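Local coordinates for protein thioesterase (Streptomyces coelicolor, PDB 3QMW) that probably hydrolyses thioesters as an alpha/beta-hydrolase-fold thioesterase of the prodiginine biosynthetic pathway, at residues Pro198-Ala209 and Tyr225-Pro236. Sequence-based numbering, arbitrary orientation.
Sequences PLDCPTTAFSAA and YTTGSFLRRHLP
The last two strands of the parallel sheet of an alpha/beta-hydrolase fold, 203-208 and 230-235, pair here, T203 beside F230 and A208 beside L235. T203 N binds S229 O, L231 N binds T203 O, A205 N binds L231 O at 3.0 Å and L235 N binds S207 O. The strand axes are 26° from parallel.

On one face, the end of F230 comes close to the neighbouring strand. Its CG lies anti to the backbone N (chi1 -176°), which carries CE1 to 3.6 Å from T203 CG2. T203 CB meets the ring edge in plane, and CZ reaches A205 CB at 4.0 Å. With an alanine in place of F230, T203 CG2 and A205 CB would probably lose the ring atoms that touch them, leaving a gap on that side. Further along this face, S207 OG meets the edge of the H234 ring at ND1. The modelled distance of 2.4 Å between S207 OG and H234 ND1 is doubtfully short, and either could be the donor. The R232 guanidinium turns its edge to S207 OG, but R232 NE forms a salt bridge with E220.

The two strands and helix 216-220 form a beta-alpha-beta unit. That helix packs on the face of A205 and S207, while helix 246-258 packs on the face of F206 and L235. There F206 CD1 touches L235 CD1 at 3.6 Å, the two side chains pointing the same way. R233 CB lies 3.7 Å from F206 CD1, and R233 CG comes near F206 CE1. The end of R233 leads away, and its NH2 makes a long, weak ion pair with E258.

Before the strands, the loops also pair. L199 N binds Y225 O at 3.0 Å in a nearly straight bond. T227 OG1 meets D200 OD1 on the anti side of the carboxylate, at 3.2 Å.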
# COMPACT_ATOMS: atom_id res chain seq x y z
N PRO D 198 -26.41 3.38 15.20
CA PRO D 198 -25.07 3.31 14.62
C PRO D 198 -24.55 1.88 14.48
O PRO D 198 -25.02 0.98 15.16
CB PRO D 198 -24.21 4.10 15.62
CG PRO D 198 -24.89 3.90 16.93
CD PRO D 198 -26.37 3.75 16.63
N LEU D 199 -23.59 1.70 13.58
CA LEU D 199 -22.97 0.40 13.33
C LEU D 199 -21.84 0.10 14.33
O LEU D 199 -21.15 1.02 14.78
CB LEU D 199 -22.42 0.36 11.90
CG LEU D 199 -23.47 0.19 10.80
CD1 LEU D 199 -22.92 0.66 9.45
CD2 LEU D 199 -23.94 -1.28 10.72
N ASP D 200 -21.65 -1.17 14.66
CA ASP D 200 -20.61 -1.56 15.62
C ASP D 200 -19.24 -1.80 14.97
O ASP D 200 -18.22 -1.81 15.68
CB ASP D 200 -21.04 -2.81 16.41
CG ASP D 200 -22.25 -2.56 17.30
OD1 ASP D 200 -22.44 -1.40 17.76
OD2 ASP D 200 -23.01 -3.52 17.56
N CYS D 201 -19.21 -1.99 13.65
CA CYS D 201 -17.95 -2.21 12.94
C CYS D 201 -17.15 -0.90 12.81
O CYS D 201 -17.73 0.19 12.89
CB CYS D 201 -18.18 -2.83 11.55
SG CYS D 201 -18.70 -1.64 10.28
N PRO D 202 -15.83 -1.01 12.62
CA PRO D 202 -14.97 0.15 12.48
C PRO D 202 -14.98 0.71 11.06
O PRO D 202 -15.04 -0.04 10.09
CB PRO D 202 -13.59 -0.39 12.85
CG PRO D 202 -13.63 -1.80 12.46
CD PRO D 202 -15.04 -2.26 12.63
N THR D 203 -14.90 2.03 10.97
CA THR D 203 -15.14 2.75 9.73
C THR D 203 -13.96 3.65 9.39
O THR D 203 -13.44 4.33 10.27
CB THR D 203 -16.43 3.59 9.85
OG1 THR D 203 -17.55 2.71 9.83
CG2 THR D 203 -16.56 4.60 8.72
N THR D 204 -13.55 3.64 8.13
CA THR D 204 -12.52 4.55 7.65
C THR D 204 -13.04 5.32 6.44
O THR D 204 -13.54 4.73 5.49
CB THR D 204 -11.26 3.79 7.26
OG1 THR D 204 -11.02 2.74 8.20
CG2 THR D 204 -10.07 4.75 7.22
N ALA D 205 -12.92 6.65 6.48
CA ALA D 205 -13.46 7.50 5.44
C ALA D 205 -12.37 8.37 4.81
O ALA D 205 -11.54 8.94 5.51
CB ALA D 205 -14.57 8.38 5.99
N PHE D 206 -12.39 8.46 3.48
CA PHE D 206 -11.39 9.20 2.75
C PHE D 206 -11.98 10.45 2.14
O PHE D 206 -12.95 10.39 1.40
CB PHE D 206 -10.80 8.34 1.65
CG PHE D 206 -10.16 7.10 2.15
CD1 PHE D 206 -8.79 7.06 2.39
CD2 PHE D 206 -10.91 5.96 2.38
CE1 PHE D 206 -8.18 5.89 2.86
CE2 PHE D 206 -10.31 4.80 2.86
CZ PHE D 206 -8.94 4.77 3.10
N SER D 207 -11.37 11.58 2.46
CA SER D 207 -11.70 12.84 1.83
C SER D 207 -10.64 13.12 0.78
O SER D 207 -9.63 12.43 0.73
CB SER D 207 -11.75 13.96 2.87
OG SER D 207 -10.65 13.87 3.76
N ALA D 208 -10.91 14.12 -0.05
CA ALA D 208 -9.98 14.57 -1.08
C ALA D 208 -9.98 16.10 -1.06
O ALA D 208 -11.02 16.72 -0.88
CB ALA D 208 -10.40 14.04 -2.43
N ALA D 209 -8.83 16.70 -1.18
CA ALA D 209 -8.73 18.13 -1.09
C ALA D 209 -9.44 18.92 -2.17
O ALA D 209 -9.96 19.99 -1.93
CB ALA D 209 -7.34 18.51 -1.02
N TYR D 225 -21.91 7.59 12.76
CA TYR D 225 -22.57 6.45 12.09
C TYR D 225 -22.03 5.10 12.55
O TYR D 225 -22.54 4.07 12.12
CB TYR D 225 -22.49 6.57 10.56
CG TYR D 225 -23.53 7.50 10.01
CD1 TYR D 225 -23.30 8.87 9.91
CD2 TYR D 225 -24.78 7.02 9.62
CE1 TYR D 225 -24.27 9.73 9.42
CE2 TYR D 225 -25.77 7.87 9.12
CZ TYR D 225 -25.51 9.23 9.03
OH TYR D 225 -26.47 10.08 8.55
N THR D 226 -21.02 5.10 13.41
CA THR D 226 -20.50 3.85 13.96
C THR D 226 -20.02 3.96 15.43
O THR D 226 -19.62 5.03 15.90
CB THR D 226 -19.35 3.31 13.10
OG1 THR D 226 -19.13 1.93 13.41
CG2 THR D 226 -18.08 4.10 13.33
N THR D 227 -20.06 2.82 16.12
CA THR D 227 -19.64 2.72 17.51
C THR D 227 -18.16 2.37 17.65
O THR D 227 -17.52 2.76 18.63
CB THR D 227 -20.42 1.62 18.25
OG1 THR D 227 -19.76 0.35 18.08
CG2 THR D 227 -21.88 1.55 17.75
N GLY D 228 -17.63 1.62 16.68
CA GLY D 228 -16.22 1.21 16.67
C GLY D 228 -15.26 2.34 16.30
O GLY D 228 -15.64 3.52 16.30
N SER D 229 -14.03 1.96 15.98
CA SER D 229 -12.97 2.94 15.70
C SER D 229 -13.20 3.67 14.38
O SER D 229 -13.48 3.04 13.36
CB SER D 229 -11.61 2.24 15.66
OG SER D 229 -11.63 1.15 14.75
N PHE D 230 -13.06 4.99 14.41
CA PHE D 230 -13.21 5.82 13.23
C PHE D 230 -11.96 6.62 12.90
O PHE D 230 -11.44 7.36 13.74
CB PHE D 230 -14.37 6.78 13.41
CG PHE D 230 -14.64 7.60 12.19
CD1 PHE D 230 -15.17 7.00 11.05
CD2 PHE D 230 -14.35 8.95 12.17
CE1 PHE D 230 -15.42 7.75 9.92
CE2 PHE D 230 -14.60 9.71 11.03
CZ PHE D 230 -15.14 9.11 9.91
N LEU D 231 -11.51 6.50 11.65
CA LEU D 231 -10.39 7.26 11.13
C LEU D 231 -10.80 7.97 9.86
O LEU D 231 -11.39 7.35 8.97
CB LEU D 231 -9.21 6.35 10.81
CG LEU D 231 -8.44 5.76 11.99
CD1 LEU D 231 -7.58 4.59 11.51
CD2 LEU D 231 -7.60 6.82 12.69
N ARG D 232 -10.49 9.25 9.76
CA ARG D 232 -10.62 9.95 8.50
C ARG D 232 -9.23 10.22 7.96
O ARG D 232 -8.52 11.11 8.43
CB ARG D 232 -11.39 11.27 8.66
CG ARG D 232 -11.54 12.02 7.34
CD ARG D 232 -12.55 13.13 7.44
NE ARG D 232 -12.24 14.05 8.54
CZ ARG D 232 -11.29 14.99 8.51
NH1 ARG D 232 -10.53 15.16 7.43
NH2 ARG D 232 -11.10 15.76 9.57
N ARG D 233 -8.83 9.43 6.96
CA ARG D 233 -7.65 9.74 6.17
C ARG D 233 -8.03 10.85 5.22
O ARG D 233 -9.19 10.97 4.84
CB ARG D 233 -7.15 8.54 5.38
CG ARG D 233 -6.96 7.28 6.21
CD ARG D 233 -6.06 7.51 7.40
NE ARG D 233 -5.66 6.25 8.01
CZ ARG D 233 -4.87 6.13 9.08
NH1 ARG D 233 -4.37 7.21 9.67
NH2 ARG D 233 -4.57 4.93 9.55
N HIS D 234 -7.06 11.68 4.87
CA HIS D 234 -7.30 12.81 3.98
C HIS D 234 -6.29 12.76 2.85
O HIS D 234 -5.09 12.90 3.08
CB HIS D 234 -7.19 14.13 4.74
CG HIS D 234 -7.58 15.32 3.92
ND1 HIS D 234 -8.87 15.53 3.49
CD2 HIS D 234 -6.86 16.37 3.46
CE1 HIS D 234 -8.93 16.65 2.80
NE2 HIS D 234 -7.72 17.18 2.77
N LEU D 235 -6.79 12.57 1.64
CA LEU D 235 -5.97 12.39 0.46
C LEU D 235 -5.99 13.65 -0.39
O LEU D 235 -6.85 14.51 -0.21
CB LEU D 235 -6.49 11.20 -0.34
CG LEU D 235 -6.15 9.87 0.30
CD1 LEU D 235 -7.00 8.77 -0.27
CD2 LEU D 235 -4.68 9.59 0.06
N PRO D 236 -5.03 13.78 -1.31
CA PRO D 236 -5.05 14.90 -2.24
C PRO D 236 -5.72 14.51 -3.54
O PRO D 236 -5.72 13.33 -3.92
CB PRO D 236 -3.56 15.17 -2.47
CG PRO D 236 -2.94 13.79 -2.42
CD PRO D 236 -3.81 12.96 -1.47